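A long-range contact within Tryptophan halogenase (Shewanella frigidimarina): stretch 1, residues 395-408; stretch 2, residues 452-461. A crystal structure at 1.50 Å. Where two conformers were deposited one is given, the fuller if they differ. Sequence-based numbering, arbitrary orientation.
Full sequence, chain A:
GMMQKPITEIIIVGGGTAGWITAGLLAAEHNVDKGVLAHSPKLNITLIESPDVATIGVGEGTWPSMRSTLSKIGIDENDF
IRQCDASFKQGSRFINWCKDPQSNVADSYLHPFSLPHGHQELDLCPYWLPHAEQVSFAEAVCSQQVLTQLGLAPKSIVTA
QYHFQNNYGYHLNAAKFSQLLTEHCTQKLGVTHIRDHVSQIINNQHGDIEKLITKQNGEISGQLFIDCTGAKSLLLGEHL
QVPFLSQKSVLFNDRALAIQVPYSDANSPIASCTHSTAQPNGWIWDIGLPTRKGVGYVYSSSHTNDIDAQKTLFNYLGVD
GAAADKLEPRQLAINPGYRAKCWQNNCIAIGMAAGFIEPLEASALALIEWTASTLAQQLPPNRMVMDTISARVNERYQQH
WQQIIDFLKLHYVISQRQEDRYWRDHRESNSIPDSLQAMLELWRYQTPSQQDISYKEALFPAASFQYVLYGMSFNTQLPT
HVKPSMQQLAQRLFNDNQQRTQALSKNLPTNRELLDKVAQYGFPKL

Stretch 1 (395-408) ERYQQHWQQIIDFL
Stretch 2, residues 452-461: DISYKEALFP

Residues 395-408 lie within a longer α-helix, with phi/psi near -63/-44 throughout and an unbroken i to i-4 ladder running from Q399 N to E395 O (2.9 Å) to L408 N to I404 O (2.9 Å). The segment 452-461 is irregular: I453 (-116/124) is extended, S454 (-93/-18) is not, and Y455 (-118/161) and K456 (-75/151) are extended again. The chain turns at E457 (58/49), extends at A458 (-62/150), drops to helical angles at L459 (-66/-46) and extends at F460 (-110/126). From Y455 to F460 it runs in the same sense as the helix, after D452 to Y455 has run the opposite way; CA separations are 8.2 Å for R396-Y455, 6.4 Å for H400-L459 and 7.6 Å for Q403-F460. Together they bury 698 Å², and H400, Q403, I404, F407 and F460 are buried.

The central clamp is Q403, whose CA-CB bond points toward the loop (chi1 and chi2 t, chi3 49°). Its carboxamide pairs with the backbone of a single residue: F460 N donates to Q403 OE1 (2.9 Å, 161°), and Q403 NE2 donates to F460 O (2.7 Å, 142°). A primary amide suits this place because it offers a donor and an acceptor side by side, matching the N and O of F460.

Toward the C-terminal end of the helix segment the contact is apolar, suiting aliphatic and aromatic side chains. F460 (chi1 m, chi2 -78°) points toward the helix; its CE1 lies 3.6 Å from F407 CD2, and the rings meet obliquely, centroids 4.5 Å apart and planes at 45°. F407 adopts chi1 t, chi2 50°. I404 (m, t) brings CG1 to 3.9 Å from F460 CE2, at the ring edge, and CD1 to 3.7 Å from L459 CD1. L459 (chi1 -95°, chi2 t) sets CG over the H400 ring, 3.9 Å from its centroid.

H400 (chi1 m, chi2 -30°) uses both nitrogens to reach water. One water accepts from R396 NH1 (3.0 Å), donates to E457 O (2.8 Å) and bonds H400 NE2 (3.0 Å). The second accepts from L459 N (3.0 Å), donates to Q403 OE1 (2.8 Å) and joins H400 ND1 and Y455 OH (2.7 Å each).

Toward the N-terminal end, Y455 (chi1 p, chi2 -90°) points toward the helix and receives Q399 CB over its ring face, 3.8 Å from the centroid; Q399 is m, m. R396 (t, p, p, chi4 72°) starts sideways but curls to the loop, packing CD 3.8 Å from Y455 CD2. Its NH1 forms a long salt bridge with E457 OE1 (3.5 Å), the carboxylate of E457 (m, t, chi3 -72°) lying at the guanidinium edge, while K456 O sits over one face; this charged pair occupies a more exposed part of the contact.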

# COMPACT_ATOMS: atom_id res chain seq x y z
N GLU A 395 -19.20 -2.09 4.51
CA GLU A 395 -19.02 -3.52 4.67
C GLU A 395 -17.73 -3.94 3.97
O GLU A 395 -16.91 -4.71 4.52
CB GLU A 395 -20.21 -4.25 4.09
CG GLU A 395 -20.04 -5.73 4.06
CD GLU A 395 -21.31 -6.41 3.66
OE1 GLU A 395 -21.65 -6.31 2.48
OE2 GLU A 395 -21.96 -7.01 4.53
N ARG A 396 -17.50 -3.44 2.76
CA ARG A 396 -16.28 -3.81 2.01
C ARG A 396 -15.05 -3.26 2.71
O ARG A 396 -14.02 -3.96 2.81
CB ARG A 396 -16.30 -3.31 0.55
CG ARG A 396 -15.13 -3.74 -0.29
CD ARG A 396 -14.99 -5.25 -0.51
NE ARG A 396 -16.16 -5.83 -1.18
CZ ARG A 396 -16.48 -5.66 -2.46
NH1 ARG A 396 -15.77 -4.93 -3.26
NH2 ARG A 396 -17.57 -6.24 -2.95
N TYR A 397 -15.14 -2.03 3.21
CA TYR A 397 -14.06 -1.42 4.00
C TYR A 397 -13.68 -2.26 5.20
O TYR A 397 -12.48 -2.52 5.47
CB TYR A 397 -14.50 -0.03 4.41
CG TYR A 397 -13.80 0.60 5.56
CD1 TYR A 397 -12.68 1.39 5.36
CD2 TYR A 397 -14.27 0.46 6.84
CE1 TYR A 397 -12.03 2.03 6.44
CE2 TYR A 397 -13.65 1.09 7.92
CZ TYR A 397 -12.49 1.84 7.72
OH TYR A 397 -11.85 2.50 8.77
N GLN A 398 -14.71 -2.75 5.90
CA GLN A 398 -14.50 -3.63 7.07
C GLN A 398 -13.84 -4.96 6.65
O GLN A 398 -12.92 -5.48 7.34
CB GLN A 398 -15.84 -3.84 7.76
CG GLN A 398 -16.30 -2.58 8.46
CD GLN A 398 -17.80 -2.51 8.71
OE1 GLN A 398 -18.54 -3.46 8.38
NE2 GLN A 398 -18.25 -1.37 9.27
N GLN A 399 -14.26 -5.52 5.53
CA GLN A 399 -13.62 -6.73 4.97
C GLN A 399 -12.13 -6.44 4.69
O GLN A 399 -11.24 -7.22 5.02
CB GLN A 399 -14.28 -7.18 3.67
CG GLN A 399 -15.72 -7.69 3.78
CD GLN A 399 -15.86 -9.10 4.38
OE1 GLN A 399 -14.89 -9.74 4.78
NE2 GLN A 399 -17.11 -9.58 4.42
N HIS A 400 -11.86 -5.32 4.03
CA HIS A 400 -10.46 -4.94 3.72
C HIS A 400 -9.61 -4.83 4.95
O HIS A 400 -8.49 -5.37 4.97
CB HIS A 400 -10.40 -3.64 2.96
CG HIS A 400 -10.87 -3.75 1.54
ND1 HIS A 400 -10.76 -4.90 0.79
CD2 HIS A 400 -11.38 -2.80 0.71
CE1 HIS A 400 -11.21 -4.66 -0.44
NE2 HIS A 400 -11.60 -3.40 -0.51
N TRP A 401 -10.12 -4.15 5.97
CA TRP A 401 -9.32 -3.96 7.21
C TRP A 401 -9.10 -5.28 7.93
O TRP A 401 -8.01 -5.55 8.44
CB TRP A 401 -9.89 -2.85 8.09
CG TRP A 401 -9.33 -1.53 7.71
CD1 TRP A 401 -9.94 -0.52 6.97
CD2 TRP A 401 -8.03 -1.06 8.01
NE1 TRP A 401 -9.08 0.54 6.85
CE2 TRP A 401 -7.90 0.24 7.51
CE3 TRP A 401 -6.96 -1.61 8.74
CZ2 TRP A 401 -6.73 0.96 7.65
CZ3 TRP A 401 -5.80 -0.86 8.88
CH2 TRP A 401 -5.70 0.40 8.33
N GLN A 402 -10.10 -6.14 7.97
CA GLN A 402 -9.88 -7.47 8.57
C GLN A 402 -8.79 -8.20 7.81
O GLN A 402 -7.93 -8.84 8.42
CB GLN A 402 -11.17 -8.29 8.64
CG GLN A 402 -10.97 -9.74 9.12
CD GLN A 402 -12.28 -10.56 9.20
OE1 GLN A 402 -12.81 -10.82 10.28
NE2 GLN A 402 -12.78 -11.00 8.05
N GLN A 403 -8.82 -8.15 6.48
CA GLN A 403 -7.84 -8.82 5.66
C GLN A 403 -6.46 -8.23 5.86
O GLN A 403 -5.47 -8.99 5.92
CB GLN A 403 -8.19 -8.75 4.19
CG GLN A 403 -7.37 -9.73 3.40
CD GLN A 403 -7.45 -9.58 1.91
OE1 GLN A 403 -7.30 -8.49 1.35
NE2 GLN A 403 -7.59 -10.75 1.23
N ILE A 404 -6.36 -6.91 5.98
CA ILE A 404 -5.05 -6.27 6.16
C ILE A 404 -4.47 -6.73 7.50
O ILE A 404 -3.32 -7.14 7.60
CB ILE A 404 -5.20 -4.73 6.13
CG1 ILE A 404 -5.43 -4.25 4.71
CG2 ILE A 404 -3.98 -4.09 6.75
CD1 ILE A 404 -6.02 -2.90 4.62
N ILE A 405 -5.27 -6.69 8.56
CA ILE A 405 -4.75 -7.04 9.87
C ILE A 405 -4.29 -8.51 9.88
O ILE A 405 -3.20 -8.87 10.37
CB ILE A 405 -5.73 -6.74 11.00
CG1 ILE A 405 -6.06 -5.24 11.07
CG2 ILE A 405 -5.17 -7.24 12.35
CD1 ILE A 405 -4.84 -4.37 11.24
N ASP A 406 -5.11 -9.37 9.29
CA ASP A 406 -4.79 -10.78 9.30
C ASP A 406 -3.56 -11.06 8.44
O ASP A 406 -2.70 -11.87 8.80
CB ASP A 406 -5.97 -11.61 8.74
CG ASP A 406 -7.12 -11.72 9.71
OD1 ASP A 406 -7.05 -11.22 10.86
OD2 ASP A 406 -8.14 -12.37 9.29
N PHE A 407 -3.49 -10.42 7.28
CA PHE A 407 -2.36 -10.65 6.37
C PHE A 407 -1.05 -10.17 7.01
O PHE A 407 -0.03 -10.87 6.97
CB PHE A 407 -2.59 -9.99 5.00
CG PHE A 407 -1.48 -10.28 4.01
CD1 PHE A 407 -1.04 -11.57 3.79
CD2 PHE A 407 -0.87 -9.25 3.32
CE1 PHE A 407 -0.02 -11.83 2.86
CE2 PHE A 407 0.13 -9.50 2.39
CZ PHE A 407 0.55 -10.79 2.17
N LEU A 408 -1.07 -8.97 7.59
CA LEU A 408 0.13 -8.48 8.28
C LEU A 408 0.50 -9.38 9.43
O LEU A 408 1.64 -9.79 9.56
CB LEU A 408 -0.08 -7.06 8.77
CG LEU A 408 0.23 -5.97 7.74
CD1 LEU A 408 -0.48 -6.13 6.40
CD2 LEU A 408 -0.01 -4.59 8.34
N ASP A 452 -10.98 -19.13 -0.09
CA ASP A 452 -10.86 -18.56 1.23
C ASP A 452 -11.41 -17.15 1.31
O ASP A 452 -11.53 -16.63 2.43
CB ASP A 452 -9.41 -18.51 1.69
CG ASP A 452 -8.79 -19.87 1.86
OD1 ASP A 452 -9.49 -20.87 2.17
OD2 ASP A 452 -7.54 -19.89 1.69
N ILE A 453 -11.72 -16.54 0.16
CA ILE A 453 -12.19 -15.14 0.08
C ILE A 453 -13.64 -15.17 -0.47
O ILE A 453 -13.86 -15.69 -1.53
CB ILE A 453 -11.26 -14.31 -0.85
CG1 ILE A 453 -9.83 -14.26 -0.27
CG2 ILE A 453 -11.82 -12.91 -1.05
CD1 ILE A 453 -8.70 -13.80 -1.23
N SER A 454 -14.58 -14.58 0.27
CA SER A 454 -16.00 -14.68 -0.07
C SER A 454 -16.52 -13.56 -0.93
O SER A 454 -17.61 -13.68 -1.53
CB SER A 454 -16.84 -14.73 1.19
OG SER A 454 -16.83 -13.50 1.87
N TYR A 455 -15.79 -12.46 -0.97
CA TYR A 455 -16.28 -11.20 -1.53
C TYR A 455 -15.44 -10.77 -2.71
O TYR A 455 -14.30 -11.22 -2.93
CB TYR A 455 -16.32 -10.10 -0.43
CG TYR A 455 -14.97 -9.88 0.23
CD1 TYR A 455 -14.62 -10.61 1.35
CD2 TYR A 455 -14.05 -8.95 -0.26
CE1 TYR A 455 -13.38 -10.45 1.95
CE2 TYR A 455 -12.80 -8.79 0.35
CZ TYR A 455 -12.48 -9.53 1.45
OH TYR A 455 -11.26 -9.40 2.04
N LYS A 456 -16.02 -9.89 -3.52
CA LYS A 456 -15.39 -9.44 -4.74
C LYS A 456 -14.26 -8.45 -4.44
O LYS A 456 -14.27 -7.73 -3.43
CB LYS A 456 -16.46 -8.77 -5.64
CG LYS A 456 -17.43 -9.79 -6.19
CD LYS A 456 -18.83 -9.24 -6.54
CE LYS A 456 -18.82 -8.20 -7.60
NZ LYS A 456 -20.23 -7.86 -8.02
N GLU A 457 -13.27 -8.43 -5.32
CA GLU A 457 -12.28 -7.39 -5.35
C GLU A 457 -11.50 -7.22 -4.05
O GLU A 457 -11.29 -6.13 -3.56
CB GLU A 457 -12.90 -6.07 -5.75
CG GLU A 457 -13.45 -6.08 -7.16
CD GLU A 457 -14.25 -4.81 -7.36
OE1 GLU A 457 -15.38 -4.71 -6.78
OE2 GLU A 457 -13.73 -3.91 -8.03
N ALA A 458 -11.00 -8.34 -3.53
CA ALA A 458 -10.17 -8.27 -2.36
C ALA A 458 -8.91 -7.46 -2.60
O ALA A 458 -8.36 -7.43 -3.70
CB ALA A 458 -9.80 -9.64 -1.90
N LEU A 459 -8.41 -6.81 -1.54
CA LEU A 459 -7.17 -6.07 -1.66
C LEU A 459 -5.99 -7.00 -1.91
O LEU A 459 -5.16 -6.72 -2.78
CB LEU A 459 -6.89 -5.30 -0.37
CG LEU A 459 -7.28 -3.84 -0.18
CD1 LEU A 459 -6.48 -3.33 1.01
CD2 LEU A 459 -7.05 -2.95 -1.40
N PHE A 460 -5.92 -8.08 -1.15
CA PHE A 460 -4.90 -9.11 -1.36
C PHE A 460 -5.55 -10.38 -1.89
O PHE A 460 -6.43 -10.96 -1.25
CB PHE A 460 -4.17 -9.46 -0.05
CG PHE A 460 -3.50 -8.30 0.62
CD1 PHE A 460 -2.29 -7.82 0.16
CD2 PHE A 460 -4.07 -7.70 1.74
CE1 PHE A 460 -1.69 -6.75 0.80
CE2 PHE A 460 -3.46 -6.65 2.36
CZ PHE A 460 -2.28 -6.16 1.89
N PRO A 461 -5.04 -10.90 -3.03
CA PRO A 461 -5.53 -12.18 -3.49
C PRO A 461 -4.89 -13.30 -2.74
O PRO A 461 -3.87 -13.05 -2.03
CB PRO A 461 -5.07 -12.23 -4.95
CG PRO A 461 -3.90 -11.45 -4.99
CD PRO A 461 -4.01 -10.37 -3.92
O HOH W 1 -12.98 -3.96 -3.14
O HOH W 2 -9.82 -7.42 1.00